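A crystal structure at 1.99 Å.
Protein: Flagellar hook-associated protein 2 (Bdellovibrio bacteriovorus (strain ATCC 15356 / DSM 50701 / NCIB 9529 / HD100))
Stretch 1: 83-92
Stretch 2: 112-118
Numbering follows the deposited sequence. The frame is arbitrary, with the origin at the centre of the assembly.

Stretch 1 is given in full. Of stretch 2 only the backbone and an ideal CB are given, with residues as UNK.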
# COMPACT_ATOMS: atom_id res chain seq x y z
N THR A 83 -40.26 8.09 7.02
CA THR A 83 -39.14 7.60 7.80
C THR A 83 -37.92 7.58 6.87
O THR A 83 -38.07 7.64 5.65
CB THR A 83 -39.40 6.18 8.31
OG1 THR A 83 -39.55 5.31 7.19
CG2 THR A 83 -40.70 6.11 9.19
N LEU A 84 -36.71 7.48 7.42
CA LEU A 84 -35.53 7.43 6.56
C LEU A 84 -35.67 6.29 5.58
O LEU A 84 -35.35 6.43 4.42
CB LEU A 84 -34.26 7.23 7.35
CG LEU A 84 -33.67 8.44 8.12
CD1 LEU A 84 -32.22 8.05 8.44
CD2 LEU A 84 -33.77 9.75 7.35
N ASP A 85 -36.18 5.17 6.07
CA ASP A 85 -36.45 4.04 5.20
C ASP A 85 -37.47 4.35 4.09
O ASP A 85 -37.26 3.94 2.96
CB ASP A 85 -36.87 2.82 6.00
CG ASP A 85 -36.01 1.65 5.65
OD1 ASP A 85 -36.51 0.75 4.91
OD2 ASP A 85 -34.79 1.73 6.01
N GLY A 86 -38.57 5.03 4.43
CA GLY A 86 -39.58 5.41 3.41
C GLY A 86 -39.03 6.34 2.34
O GLY A 86 -39.32 6.21 1.17
N VAL A 87 -38.23 7.30 2.77
CA VAL A 87 -37.64 8.27 1.89
C VAL A 87 -36.64 7.61 0.95
O VAL A 87 -36.61 7.87 -0.26
CB VAL A 87 -36.94 9.35 2.68
CG1 VAL A 87 -36.14 10.23 1.72
CG2 VAL A 87 -37.99 10.20 3.50
N MET A 88 -35.80 6.76 1.52
CA MET A 88 -34.92 5.96 0.70
C MET A 88 -35.74 5.22 -0.36
O MET A 88 -35.39 5.26 -1.54
CB MET A 88 -34.15 4.97 1.57
CG MET A 88 -33.12 4.24 0.81
SD MET A 88 -33.40 2.50 0.99
CE MET A 88 -32.82 2.31 2.62
N LYS A 89 -36.81 4.52 0.03
CA LYS A 89 -37.56 3.73 -0.95
C LYS A 89 -38.20 4.63 -2.04
O LYS A 89 -38.24 4.24 -3.18
CB LYS A 89 -38.61 2.79 -0.30
CG LYS A 89 -37.94 1.62 0.47
CD LYS A 89 -38.93 0.81 1.27
CE LYS A 89 -38.32 -0.45 1.93
NZ LYS A 89 -37.03 -0.24 2.70
N GLN A 90 -38.69 5.82 -1.67
CA GLN A 90 -39.34 6.76 -2.62
C GLN A 90 -38.32 7.40 -3.57
O GLN A 90 -38.59 7.59 -4.75
CB GLN A 90 -40.09 7.88 -1.85
CG GLN A 90 -41.30 7.40 -1.04
CD GLN A 90 -42.08 8.52 -0.29
OE1 GLN A 90 -42.77 9.35 -0.92
NE2 GLN A 90 -42.04 8.50 1.05
N ILE A 91 -37.12 7.72 -3.07
CA ILE A 91 -36.03 8.19 -3.94
C ILE A 91 -35.70 7.08 -4.91
O ILE A 91 -35.66 7.33 -6.11
CB ILE A 91 -34.78 8.67 -3.19
CG1 ILE A 91 -35.08 9.94 -2.37
CG2 ILE A 91 -33.64 8.96 -4.13
CD1 ILE A 91 -33.98 10.33 -1.30
N ASN A 92 -35.52 5.84 -4.45
CA ASN A 92 -35.19 4.79 -5.41
C ASN A 92 -36.34 4.59 -6.43
O ASN A 92 -36.08 4.45 -7.62
CB ASN A 92 -34.83 3.48 -4.71
CG ASN A 92 -33.49 3.55 -3.99
OD1 ASN A 92 -32.59 4.29 -4.41
ND2 ASN A 92 -33.36 2.81 -2.87
N UNK A 112 -27.56 7.30 14.99
CA UNK A 112 -26.63 6.65 14.11
C UNK A 112 -27.12 6.55 12.65
O UNK A 112 -26.28 6.42 11.74
CB UNK A 112 -26.33 5.25 14.65
N UNK A 113 -28.42 6.67 12.39
CA UNK A 113 -28.93 6.33 11.04
C UNK A 113 -28.85 7.53 10.10
O UNK A 113 -29.30 8.62 10.44
CB UNK A 113 -30.38 5.84 11.12
N UNK A 114 -28.25 7.33 8.93
CA UNK A 114 -28.14 8.39 7.92
C UNK A 114 -28.56 7.97 6.55
O UNK A 114 -28.37 6.81 6.15
CB UNK A 114 -26.70 8.90 7.85
N UNK A 115 -29.20 8.90 5.83
CA UNK A 115 -29.58 8.66 4.45
C UNK A 115 -28.40 9.07 3.58
O UNK A 115 -27.86 10.17 3.75
CB UNK A 115 -30.85 9.42 4.07
N UNK A 116 -27.96 8.15 2.73
CA UNK A 116 -26.92 8.40 1.74
C UNK A 116 -27.56 8.38 0.36
O UNK A 116 -28.20 7.38 -0.02
CB UNK A 116 -25.79 7.37 1.84
N UNK A 117 -27.39 9.45 -0.40
CA UNK A 117 -27.98 9.49 -1.75
C UNK A 117 -26.79 9.72 -2.73
O UNK A 117 -26.05 10.67 -2.58
CB UNK A 117 -29.04 10.58 -1.87
N UNK A 118 -26.64 8.85 -3.73
CA UNK A 118 -25.53 8.98 -4.66
C UNK A 118 -26.00 8.90 -6.11
O UNK A 118 -26.97 8.20 -6.41
CB UNK A 118 -24.48 7.90 -4.39

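Stretch 1 is a helix from Leu84 onward, capped by Thr83, whose OG1 accepts from Gly86 N at 2.9 Å. Its axis runs nearly parallel to that of strand 113-118, at 10° and a closest approach of 9.1 Å. The helix turns Leu84, Val87 and Ile91 toward the strand, an apolar row that offers methyl groups and no polar partner.

Position 112 precedes the strand. Its phi of -83° and psi of -20° are open to most residues, a proline ring included, and no atom of stretch 1 lies within 5.5 Å of the ideal CB. The visible atoms therefore choose little; the residue is Pro112, which makes no contact with the helix.

At position 113 CA-to-CB points toward the helix, and the ideal CB lies 3.9 Å from Leu84 CD1. An apolar side chain would suit, either packing on that methyl or turning past it into space that stretch 1 leaves unfilled. The residue is Phe113. Its CB stays 4.0 Å from Leu84 CD1, but with chi1 at -65° the ring leads away from the helix, so the side chain meets the leucine through its root. The backbone shares the contact: Leu84 CD1 is 3.6 Å from Phe113 O.

At position 114 CA-to-CB points away, the reverse of 113 and 115, and stretch 1 sets little limit on its size or polarity. It is Lys114, extended along chi2 to chi4, with its NZ hydrogen-bonded elsewhere in the structure.

Position 115 is the centre of the contact. CA-to-CB points toward the helix, its CA is 6.4 Å from the CA of Leu84, and the ideal CB is 4.4 Å from Leu84 CD2. Beyond lie Val87, Met88 and Ile91, so a medium-sized apolar side chain, such as leucine, isoleucine or methionine, would suit, whereas a charge would find no partner among these side chains. Leu115 occupies it with chi1 at 180° and chi2 at 74°. Its branches spread over the helix: CD1 reaches Met88 CB at 3.8 Å, while CD2 lies 3.9 Å from Val87 CG1 and 4.0 Å from Ile91 CD1.

Position 116 is out of reach of the helix, which leaves its choice open. It is Leu116.

At position 117 CA-to-CB points sideways, with the ideal CB 5.0 Å from Ile91 CD1. That gap suits a small or branched aliphatic residue. Val117 closes it, its CG2 lying 3.9 Å from Ile91 CD1.

Position 118 is again beyond the helix's reach, and many residues would fit; it is Ser118.

Stretch 2 112-118: PFKLLVS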
# COMPACT_ATOMS: atom_id res chain seq x y z
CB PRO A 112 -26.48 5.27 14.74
CG PRO A 112 -27.78 4.99 15.36
CD PRO A 112 -28.40 6.33 15.70
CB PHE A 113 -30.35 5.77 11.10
CG PHE A 113 -30.45 4.44 11.81
CD1 PHE A 113 -30.18 3.25 11.14
CD2 PHE A 113 -30.81 4.38 13.15
CE1 PHE A 113 -30.29 2.02 11.80
CE2 PHE A 113 -30.89 3.16 13.81
CZ PHE A 113 -30.63 1.98 13.13
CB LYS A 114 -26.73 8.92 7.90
CG LYS A 114 -26.38 9.66 9.16
CD LYS A 114 -24.93 9.99 9.18
CE LYS A 114 -24.57 10.69 10.49
NZ LYS A 114 -23.17 11.15 10.54
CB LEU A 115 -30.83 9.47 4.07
CG LEU A 115 -31.33 9.32 2.63
CD1 LEU A 115 -32.01 7.95 2.42
CD2 LEU A 115 -32.29 10.45 2.31
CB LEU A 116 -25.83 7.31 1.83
CG LEU A 116 -24.80 7.22 0.67
CD1 LEU A 116 -23.90 8.45 0.68
CD2 LEU A 116 -23.93 5.94 0.78
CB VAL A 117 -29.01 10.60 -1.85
CG1 VAL A 117 -29.60 10.70 -3.25
CG2 VAL A 117 -30.14 10.41 -0.79
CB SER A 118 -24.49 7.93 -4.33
OG SER A 118 -24.98 6.66 -4.74
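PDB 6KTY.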